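Local coordinates for fructose-1,6-bisphosphatase/inositol-1-monophosphatase (Thermotoga maritima, PDB 2P3N), which hydrolyses inositol 1-phosphates, fructose 1,6-bisphosphate and several other phosphate esters as a magnesium-dependent homotetrameric phosphatase, at residues 12-17 with 46-51. Residues are numbered along the deposited sequence; the frame is centred on the assembly and turned at random.
Sequences RKVGHL and QRMIVD
Val-14 meets Met-48 and Ile-49 through a single methyl. Its CG2 lies 3.8 Å from CG of Met-48 and, equally close, 3.8 Å from CG1 of Ile-49, so one branch is set against two consecutive residues of the facing helix. The torsion explains the choice of branch: CG1 of Val-14 stands anti to the backbone N (chi1 -179°), which puts CG2 beside that N and directs it across the interface. The two partners receive it differently. Met-48 runs past the valine in the opposite sense, its SD also coming within 4.1 Å of Val-14 CG2, whereas the Ile-49 side chain crosses it at roughly a right angle and presents the CG1 branch. One turn further along helix 2-21, CD2 of Leu-17 comes to 4.2 Å from SD of Met-48; the thioether thus bridges two successive turns of the first helix. No hydrogen bond joins the segments, and the contact is wholly apolar.

The segment axes come no closer than 10.2 Å and run nearly antiparallel, at 161°, with CA of Val-14 and CA of Met-48 the nearest pair at 7.0 Å; side chains alone span the gap, and they bury a modest 211 Å². Ile-96 of strand 95-102 touches both Val-14 and Ile-49 and extends the apolar cluster. The Ile-49 side chain is about 10 Å from the bound magnesium ion, so the contact lies near the metal site but is no part of it. Leu-17 also packs on Ile-20 of a second subunit. Helices 2-21 and 40-56 thus form one helical layer of the alternating alpha-beta-alpha-beta-alpha sandwich of the inositol monophosphatase superfamily, packed on the mixed sheet that holds strand 95-102, with helix 2-21 also facing neighbouring subunits of the tetramer.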
ATOM      1  N   ARG A  12      14.743   1.315   0.038  1.00 22.62           N
ATOM      2  CA  ARG A  12      13.477   0.641   0.252  1.00 22.04           C
ATOM      3  C   ARG A  12      13.521  -0.182   1.522  1.00 23.69           C
ATOM      4  O   ARG A  12      12.516  -0.312   2.213  1.00 26.96           O
ATOM      5  CB  ARG A  12      13.118  -0.233  -0.949  1.00 24.33           C
ATOM      6  CG  ARG A  12      12.383   0.533  -2.042  1.00 16.73           C
ATOM      7  CD  ARG A  12      12.129  -0.291  -3.285  1.00 14.05           C
ATOM      8  NE  ARG A  12      11.288   0.446  -4.220  1.00 16.93           N
ATOM      9  CZ  ARG A  12      10.901  -0.006  -5.410  1.00 22.44           C
ATOM     10  NH1 ARG A  12      11.280  -1.205  -5.832  1.00 20.92           N
ATOM     11  NH2 ARG A  12      10.120   0.744  -6.182  1.00 22.32           N
ATOM     12  N   LYS A  13      14.694  -0.710   1.848  1.00 24.69           N
ATOM     13  CA  LYS A  13      14.867  -1.517   3.050  1.00 26.20           C
ATOM     14  C   LYS A  13      14.905  -0.600   4.282  1.00 25.74           C
ATOM     15  O   LYS A  13      14.189  -0.814   5.264  1.00 23.28           O
ATOM     16  CB  LYS A  13      16.168  -2.317   2.953  1.00 26.30           C
ATOM     17  CG  LYS A  13      16.397  -3.325   4.071  1.00 28.54           C
ATOM     18  CD  LYS A  13      17.868  -3.724   4.106  1.00 38.13           C
ATOM     19  CE  LYS A  13      18.166  -4.851   5.106  1.00 45.35           C
ATOM     20  NZ  LYS A  13      17.668  -6.187   4.659  1.00 52.95           N
ATOM     21  N   VAL A  14      15.742   0.426   4.218  1.00 20.75           N
ATOM     22  CA  VAL A  14      15.859   1.369   5.314  1.00 19.95           C
ATOM     23  C   VAL A  14      14.518   2.063   5.552  1.00 21.45           C
ATOM     24  O   VAL A  14      14.156   2.375   6.691  1.00 27.84           O
ATOM     25  CB  VAL A  14      16.946   2.419   5.010  1.00 19.85           C
ATOM     26  CG1 VAL A  14      17.086   3.381   6.173  1.00 22.90           C
ATOM     27  CG2 VAL A  14      18.270   1.722   4.733  1.00 19.24           C
ATOM     28  N   GLY A  15      13.771   2.295   4.480  1.00 17.35           N
ATOM     29  CA  GLY A  15      12.480   2.947   4.617  1.00 17.89           C
ATOM     30  C   GLY A  15      11.612   2.279   5.659  1.00 20.34           C
ATOM     31  O   GLY A  15      10.832   2.944   6.351  1.00 25.14           O
ATOM     32  N   HIS A  16      11.748   0.961   5.788  1.00 23.95           N
ATOM     33  CA  HIS A  16      10.961   0.202   6.756  1.00 22.09           C
ATOM     34  C   HIS A  16      11.368   0.464   8.201  1.00 25.11           C
ATOM     35  O   HIS A  16      10.536   0.396   9.107  1.00 29.76           O
ATOM     36  CB  HIS A  16      11.062  -1.288   6.452  1.00 22.03           C
ATOM     37  CG  HIS A  16      10.388  -1.679   5.179  1.00 29.67           C
ATOM     38  ND1 HIS A  16       9.026  -1.568   4.996  1.00 28.24           N
ATOM     39  CD2 HIS A  16      10.889  -2.153   4.014  1.00 32.05           C
ATOM     40  CE1 HIS A  16       8.719  -1.954   3.772  1.00 30.30           C
ATOM     41  NE2 HIS A  16       9.831  -2.315   3.154  1.00 31.46           N
ATOM     42  N   LEU A  17      12.647   0.749   8.420  1.00 23.47           N
ATOM     43  CA  LEU A  17      13.118   1.029   9.761  1.00 22.42           C
ATOM     44  C   LEU A  17      12.501   2.342  10.187  1.00 26.12           C
ATOM     45  O   LEU A  17      12.175   2.526  11.352  1.00 30.89           O
ATOM     46  CB  LEU A  17      14.634   1.154   9.787  1.00 26.55           C
ATOM     47  CG  LEU A  17      15.149   1.892  11.019  1.00 24.77           C
ATOM     48  CD1 LEU A  17      14.969   1.012  12.230  1.00 22.98           C
ATOM     49  CD2 LEU A  17      16.599   2.266  10.829  1.00 30.57           C
ATOM     50  N   GLN A  46      20.983   6.661   8.846  1.00 26.66           N
ATOM     51  CA  GLN A  46      22.196   7.037   8.146  1.00 25.53           C
ATOM     52  C   GLN A  46      23.275   5.987   8.304  1.00 30.48           C
ATOM     53  O   GLN A  46      24.047   5.741   7.371  1.00 27.40           O
ATOM     54  CB  GLN A  46      22.721   8.361   8.669  1.00 29.88           C
ATOM     55  CG  GLN A  46      23.786   8.950   7.767  1.00 35.64           C
ATOM     56  CD  GLN A  46      24.345  10.236   8.307  1.00 39.96           C
ATOM     57  OE1 GLN A  46      25.353  10.233   9.016  1.00 39.54           O
ATOM     58  NE2 GLN A  46      23.685  11.353   7.992  1.00 33.31           N
ATOM     59  N   ARG A  47      23.342   5.376   9.489  1.00 33.41           N
ATOM     60  CA  ARG A  47      24.344   4.338   9.753  1.00 34.43           C
ATOM     61  C   ARG A  47      24.032   3.161   8.857  1.00 32.45           C
ATOM     62  O   ARG A  47      24.909   2.621   8.176  1.00 33.22           O
ATOM     63  CB  ARG A  47      24.310   3.863  11.211  1.00 39.86           C
ATOM     64  CG  ARG A  47      24.719   4.898  12.239  1.00 54.48           C
ATOM     65  CD  ARG A  47      24.947   4.245  13.599  1.00 65.87           C
ATOM     66  NE  ARG A  47      25.002   5.216  14.693  1.00 74.44           N
ATOM     67  CZ  ARG A  47      23.935   5.807  15.226  1.00 78.42           C
ATOM     68  NH1 ARG A  47      22.721   5.528  14.768  1.00 78.66           N
ATOM     69  NH2 ARG A  47      24.077   6.674  16.222  1.00 82.54           N
ATOM     70  N   MET A  48      22.765   2.768   8.866  1.00 30.19           N
ATOM     71  CA  MET A  48      22.321   1.655   8.054  1.00 30.92           C
ATOM     72  C   MET A  48      22.769   1.853   6.600  1.00 32.43           C
ATOM     73  O   MET A  48      23.348   0.947   5.989  1.00 29.17           O
ATOM     74  CB  MET A  48      20.799   1.517   8.152  1.00 26.01           C
ATOM     75  CG  MET A  48      20.280   0.201   7.601  1.00 37.85           C
ATOM     76  SD  MET A  48      18.660  -0.313   8.231  1.00 44.26           S
ATOM     77  CE  MET A  48      19.122  -1.439   9.561  1.00 77.20           C
ATOM     78  N   ILE A  49      22.533   3.050   6.065  1.00 30.06           N
ATOM     79  CA  ILE A  49      22.899   3.354   4.685  1.00 31.41           C
ATOM     80  C   ILE A  49      24.417   3.425   4.467  1.00 30.40           C
ATOM     81  O   ILE A  49      24.973   2.683   3.655  1.00 29.46           O
ATOM     82  CB  ILE A  49      22.258   4.699   4.217  1.00 32.01           C
ATOM     83  CG1 ILE A  49      20.728   4.609   4.254  1.00 30.05           C
ATOM     84  CG2 ILE A  49      22.716   5.036   2.798  1.00 31.94           C
ATOM     85  CD1 ILE A  49      20.024   5.946   3.991  1.00 30.96           C
ATOM     86  N   VAL A  50      25.067   4.328   5.198  1.00 30.75           N
ATOM     87  CA  VAL A  50      26.509   4.539   5.107  1.00 28.36           C
ATOM     88  C   VAL A  50      27.315   3.261   5.204  1.00 29.29           C
ATOM     89  O   VAL A  50      28.338   3.112   4.541  1.00 28.65           O
ATOM     90  CB  VAL A  50      26.991   5.465   6.220  1.00 28.66           C
ATOM     91  CG1 VAL A  50      28.513   5.401   6.316  1.00 29.16           C
ATOM     92  CG2 VAL A  50      26.511   6.890   5.952  1.00 22.44           C
ATOM     93  N   ASP A  51      26.861   2.354   6.056  1.00 29.96           N
ATOM     94  CA  ASP A  51      27.531   1.080   6.244  1.00 30.28           C
ATOM     95  C   ASP A  51      27.483   0.194   5.008  1.00 31.49           C
ATOM     96  O   ASP A  51      28.457  -0.499   4.705  1.00 34.55           O
ATOM     97  CB  ASP A  51      26.905   0.333   7.413  1.00 33.59           C
ATOM     98  CG  ASP A  51      27.373   0.850   8.742  1.00 39.53           C
ATOM     99  OD1 ASP A  51      28.016   1.923   8.758  1.00 41.61           O
ATOM    100  OD2 ASP A  51      27.096   0.186   9.766  1.00 39.67           O
TER